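Local coordinates for putative uncharacterized protein (Bacillus anthracis, PDB 3LNO) that is of unknown function but, as a member of the DUF59 family, probably takes part in iron-sulfur cluster assembly, at residues Glu94-Ser97 with Arg98-Ile102. Sequence-based numbering, arbitrary orientation.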
ATOM      1  N   GLU A  94      10.030  12.774  -1.341  1.00 23.39           N
ATOM      2  CA  GLU A  94      10.881  12.294  -2.436  1.00 27.77           C
ATOM      3  C   GLU A  94      10.440  10.940  -2.940  1.00 23.57           C
ATOM      4  O   GLU A  94      10.690  10.610  -4.098  1.00 30.28           O
ATOM      5  CB  GLU A  94      12.355  12.229  -2.031  1.00 32.36           C
ATOM      6  CG  GLU A  94      13.097  13.567  -2.083  1.00 42.12           C
ATOM      7  CD  GLU A  94      14.620  13.419  -1.829  1.00 86.28           C
ATOM      8  OE1 GLU A  94      15.020  12.719  -0.861  1.00 80.14           O
ATOM      9  OE2 GLU A  94      15.419  14.008  -2.600  1.00 86.68           O
ATOM     10  N   ARG A  95       9.726  10.190  -2.096  1.00 21.05           N
ATOM     11  CA  ARG A  95       9.206   8.859  -2.440  1.00 22.94           C
ATOM     12  C   ARG A  95       7.924   8.883  -3.303  1.00 27.20           C
ATOM     13  O   ARG A  95       7.457   7.859  -3.818  1.00 25.56           O
ATOM     14  CB  ARG A  95       8.925   8.053  -1.167  1.00 25.98           C
ATOM     15  CG  ARG A  95      10.178   7.645  -0.446  1.00 28.59           C
ATOM     16  CD  ARG A  95       9.845   6.784   0.762  1.00 32.31           C
ATOM     17  NE  ARG A  95      11.061   6.459   1.475  1.00 36.50           N
ATOM     18  CZ  ARG A  95      11.802   5.386   1.229  1.00 35.80           C
ATOM     19  NH1 ARG A  95      11.444   4.520   0.285  1.00 36.24           N
ATOM     20  NH2 ARG A  95      12.905   5.185   1.926  1.00 40.87           N
HETATM   21  N   MSE A  96       7.358  10.054  -3.487  1.00 27.57           N
HETATM   22  CA  MSE A  96       6.148  10.129  -4.312  1.00 28.36           C
HETATM   23  C   MSE A  96       6.404   9.823  -5.797  1.00 21.13           C
HETATM   24  O   MSE A  96       7.475  10.132  -6.313  1.00 20.27           O
HETATM   25  CB  MSE A  96       5.579  11.517  -4.149  1.00 19.69           C
HETATM   26  CG  MSE A  96       5.052  11.674  -2.741  1.00 21.03           C
HETATM   27 SE   MSE A  96       4.084  13.347  -2.523  0.75 47.30          SE
HETATM   28  CE  MSE A  96       4.850  14.512  -3.857  1.00 35.99           C
ATOM     29  N   SER A  97       5.424   9.237  -6.483  1.00 23.45           N
ATOM     30  CA  SER A  97       5.543   9.025  -7.937  1.00 19.25           C
ATOM     31  C   SER A  97       5.559  10.334  -8.741  1.00 23.24           C
ATOM     32  O   SER A  97       5.208  11.387  -8.221  1.00 22.59           O
ATOM     33  CB  SER A  97       4.357   8.173  -8.436  1.00 24.91           C
ATOM     34  OG  SER A  97       3.139   8.914  -8.336  1.00 25.05           O
ATOM     35  N   ARG A  98       5.897  10.239 -10.035  1.00 27.22           N
ATOM     36  CA  ARG A  98       5.859  11.392 -10.942  1.00 25.90           C
ATOM     37  C   ARG A  98       4.472  12.040 -10.911  1.00 20.45           C
ATOM     38  O   ARG A  98       4.360  13.250 -10.798  1.00 22.83           O
ATOM     39  CB  ARG A  98       6.238  10.939 -12.370  1.00 26.10           C
ATOM     40  CG  ARG A  98       6.046  11.983 -13.547  1.00 24.85           C
ATOM     41  CD  ARG A  98       6.268  11.310 -14.912  1.00 23.77           C
ATOM     42  NE  ARG A  98       5.367  10.158 -15.100  1.00 24.84           N
ATOM     43  CZ  ARG A  98       4.137  10.244 -15.623  1.00 32.07           C
ATOM     44  NH1 ARG A  98       3.385   9.157 -15.712  1.00 30.28           N
ATOM     45  NH2 ARG A  98       3.646  11.418 -16.048  1.00 28.09           N
HETATM   46  N   MSE A  99       3.406  11.244 -10.991  1.00 21.41           N
HETATM   47  CA  MSE A  99       2.049  11.835 -11.002  1.00 27.42           C
HETATM   48  C   MSE A  99       1.668  12.497  -9.674  1.00 27.26           C
HETATM   49  O   MSE A  99       0.979  13.524  -9.659  1.00 27.65           O
HETATM   50  CB  MSE A  99       0.964  10.825 -11.435  1.00 20.99           C
HETATM   51  CG  MSE A  99       0.953  10.572 -12.953  1.00 33.23           C
HETATM   52 SE   MSE A  99       0.635  12.246 -13.958  0.78 34.82          SE
HETATM   53  CE  MSE A  99      -1.091  12.729 -13.119  1.00 26.36           C
ATOM     54  N   ALA A 100       2.101  11.905  -8.561  1.00 23.05           N
ATOM     55  CA  ALA A 100       1.845  12.504  -7.264  1.00 25.66           C
ATOM     56  C   ALA A 100       2.542  13.855  -7.172  1.00 23.54           C
ATOM     57  O   ALA A 100       1.944  14.849  -6.717  1.00 27.61           O
ATOM     58  CB  ALA A 100       2.264  11.546  -6.108  1.00 23.42           C
ATOM     59  N   LYS A 101       3.805  13.920  -7.601  1.00 22.35           N
ATOM     60  CA  LYS A 101       4.547  15.174  -7.523  1.00 22.96           C
ATOM     61  C   LYS A 101       3.906  16.205  -8.415  1.00 24.14           C
ATOM     62  O   LYS A 101       3.857  17.377  -8.089  1.00 25.87           O
ATOM     63  CB  LYS A 101       6.024  14.989  -7.931  1.00 24.45           C
ATOM     64  CG  LYS A 101       6.831  14.199  -6.867  1.00 29.99           C
ATOM     65  CD  LYS A 101       8.210  13.728  -7.367  1.00 31.93           C
ATOM     66  CE  LYS A 101       9.032  13.166  -6.177  1.00 35.44           C
ATOM     67  NZ  LYS A 101      10.275  12.422  -6.586  1.00 33.24           N
ATOM     68  N   ILE A 102       3.417  15.780  -9.565  1.00 23.05           N
ATOM     69  CA  ILE A 102       2.810  16.779 -10.444  1.00 29.44           C
ATOM     70  C   ILE A 102       1.508  17.243  -9.808  1.00 26.75           C
ATOM     71  O   ILE A 102       1.226  18.447  -9.753  1.00 30.39           O
ATOM     72  CB  ILE A 102       2.536  16.196 -11.864  1.00 28.50           C
ATOM     73  CG1 ILE A 102       3.840  16.152 -12.671  1.00 27.74           C
ATOM     74  CG2 ILE A 102       1.422  16.993 -12.595  1.00 28.83           C
ATOM     75  CD1 ILE A 102       3.765  15.178 -13.837  1.00 30.38           C
TER
HETATM   76  O   HOH W   1       9.301  10.357  -8.373  1.00 30.82           O
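Ser-97 OG accepts a hydrogen bond from Ala-100 N, 3.2 Å from OG with an N-H...O angle of 160°, the N-cap bond that opens helix 98-106. With chi1 at 68° the hydroxyl lies between its own backbone N and carbonyl carbon; serine suits the cap because its short arm offers an acceptor to a first-turn N-H that lacks a carbonyl one turn earlier in the helix. The same oxygen is hydrogen-bonded to Asn-31 ND2, tying the helix start to helix 29-32. Ser-97 O takes the i to i+4 bond from Lys-101 N at 3.0 Å.

Lys-101 has CG anti to its carbonyl carbon (chi1 -71°), and its extended chain runs back obliquely across Met-96. NZ donates to Glu-94 O (3.1 Å) from above the carbonyl plane, 36° out of it. One water bridges NZ and Met-96 O, donating to the carbonyl and accepting from NZ. Selenomethionine Met-96 bends at its last torsion, CE 3.6 Å from Lys-101 CG, while its CB packs 3.9 Å from CB of buried Ala-100, whose small methyl also fits against Ser-97 OG. A long chain suits exposed Lys-101: its carbons pack while Glu-94 O directly, and Met-96 O through water, probably stabilise its charge, clasping the 3-10 end and following loop to the helix.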